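Local coordinates for protein virB8 (Agrobacterium tumefaciens, PDB 2CC3), which is an inner-membrane component of the type IV secretion system thought to help direct T-DNA transfer to plant cells, represented here by the protein's periplasmic domain, at the interface of chains A and B. Numbering follows the deposited sequence. Chains: chain A/B, Protein VIRB8.

The interface of chains A and B. Residues chain A 12-13, 16, 75; chain B 124.
B:Leu124 enters the groove between helix 6-23 and strand 69-82 of chain A, CD2 reaching between A:His75 and the indole, CD1 lying against helix 6-23. It sits in the loop just after the short helix 120-123, and chain A buries 106 Å² of its surface; A:Asn12, A:Ala13, A:Trp16 and A:His75 are among the residues it meets.

The apolar part of the contact is carried by the leucine branches. B:Leu124 CD2 lies over one face of the A:His75 imidazole, 3.9 Å from the ring centroid and displaced toward the rim beside CG and ND1, a CH-pi contact. The same methyl carbon, B:Leu124 CD2, stands over the indole face at A:Trp16 CD1, 3.9 Å away, on the side that also carries A:His75 CB; the leucine side chain runs roughly perpendicular to that of the tryptophan. The other branch points toward the helix backbone, B:Leu124 CD1 lying 3.9 Å from the carbonyl O of A:Asn12. B:Leu124 CD1 also has A:Trp16 CB alongside at 4.1 Å. With CG of B:Leu124 anti to the backbone N (chi1 -173°), the isobutyl end extends away from its own loop and into the groove.

Within chain A the two aromatic residues brace each other. A:His75 CB rests 3.7 Å above the plane of the indole, near its rim, while A:Trp16 CZ3 meets the imidazole at its edge, in plane. This mutual packing should help hold the histidine face turned toward the incoming methyl group.

Polar contact is made through water. Water 1 joins the two main chains, 2.7 Å from the carbonyl O of A:Ala13 and 2.8 Å from the carbonyl O of B:Leu124. The small methyl side chain of A:Ala13 lies next to this bridge.

VirB8 is a homodimer, and the two-fold symmetry of this interface repeats the arrangement with the chains exchanged. Each subunit thus inserts a loop leucine into its partner, a knob-in-groove contact that probably helps hold the periplasmic domains together.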
ATOM      1  N   ASN A  12     -13.332  -0.423  -4.794  1.00  8.30           N
ATOM      2  CA  ASN A  12     -13.098   0.960  -4.373  1.00  6.30           C
ATOM      3  C   ASN A  12     -11.741   1.139  -3.753  1.00  6.36           C
ATOM      4  O   ASN A  12     -11.049   2.150  -3.985  1.00  6.42           O
ATOM      5  CB  ASN A  12     -14.175   1.449  -3.389  1.00 11.26           C
ATOM      6  CG  ASN A  12     -15.562   1.529  -4.006  1.00 12.03           C
ATOM      7  OD1 ASN A  12     -15.740   1.514  -5.218  1.00  7.65           O
ATOM      8  ND2 ASN A  12     -16.555   1.590  -3.152  1.00 13.03           N
ATOM      9  N   ALA A  13     -11.374   0.143  -2.944  1.00  7.62           N
ATOM     10  CA  ALA A  13     -10.072   0.050  -2.344  1.00  2.26           C
ATOM     11  C   ALA A  13      -8.955  -0.106  -3.379  1.00  2.00           C
ATOM     12  O   ALA A  13      -7.915   0.553  -3.265  1.00  4.80           O
ATOM     13  CB  ALA A  13     -10.041  -1.091  -1.279  1.00  2.00           C
ATOM     14  N   TRP A  16      -8.629   3.160  -5.614  1.00  5.68           N
ATOM     15  CA  TRP A  16      -8.043   4.238  -4.801  1.00  2.00           C
ATOM     16  C   TRP A  16      -6.588   4.043  -4.554  1.00  2.03           C
ATOM     17  O   TRP A  16      -5.786   4.987  -4.599  1.00  3.77           O
ATOM     18  CB  TRP A  16      -8.764   4.401  -3.462  1.00  2.00           C
ATOM     19  CG  TRP A  16      -7.992   5.312  -2.583  1.00  2.00           C
ATOM     20  CD1 TRP A  16      -7.372   4.981  -1.407  1.00  5.91           C
ATOM     21  CD2 TRP A  16      -7.680   6.680  -2.826  1.00  3.51           C
ATOM     22  NE1 TRP A  16      -6.707   6.060  -0.899  1.00  3.00           N
ATOM     23  CE2 TRP A  16      -6.879   7.122  -1.748  1.00  7.82           C
ATOM     24  CE3 TRP A  16      -7.997   7.587  -3.850  1.00  6.60           C
ATOM     25  CZ2 TRP A  16      -6.394   8.437  -1.661  1.00  3.25           C
ATOM     26  CZ3 TRP A  16      -7.507   8.885  -3.765  1.00  5.35           C
ATOM     27  CH2 TRP A  16      -6.716   9.291  -2.689  1.00  4.61           C
ATOM     28  N   HIS A  75      -8.011  10.991  -0.262  1.00  8.75           N
ATOM     29  CA  HIS A  75      -9.277  10.650  -0.906  1.00  8.30           C
ATOM     30  C   HIS A  75     -10.305  11.730  -0.571  1.00  9.62           C
ATOM     31  O   HIS A  75     -10.282  12.270   0.556  1.00 10.71           O
ATOM     32  CB  HIS A  75      -9.772   9.311  -0.397  1.00  4.92           C
ATOM     33  CG  HIS A  75     -10.960   8.756  -1.134  1.00  6.77           C
ATOM     34  ND1 HIS A  75     -12.210   8.644  -0.559  1.00  5.99           N
ATOM     35  CD2 HIS A  75     -11.067   8.210  -2.372  1.00  6.60           C
ATOM     36  CE1 HIS A  75     -13.038   8.082  -1.421  1.00  7.03           C
ATOM     37  NE2 HIS A  75     -12.367   7.806  -2.527  1.00  4.47           N
TER
ATOM     38  N   LEU B 124     -12.216   1.723   3.182  1.00  7.17           N
ATOM     39  CA  LEU B 124     -11.454   2.046   1.999  1.00 10.83           C
ATOM     40  C   LEU B 124     -10.030   1.399   1.861  1.00 11.15           C
ATOM     41  O   LEU B 124      -9.541   1.218   0.733  1.00  7.36           O
ATOM     42  CB  LEU B 124     -11.362   3.564   1.847  1.00  6.50           C
ATOM     43  CG  LEU B 124     -10.757   4.160   0.589  1.00  6.34           C
ATOM     44  CD1 LEU B 124     -11.642   3.928  -0.612  1.00  2.00           C
ATOM     45  CD2 LEU B 124     -10.571   5.598   0.820  1.00  8.47           C
TER
HETATM   46  O   HOH W   1      -7.275   1.481  -0.846  1.00  7.62           O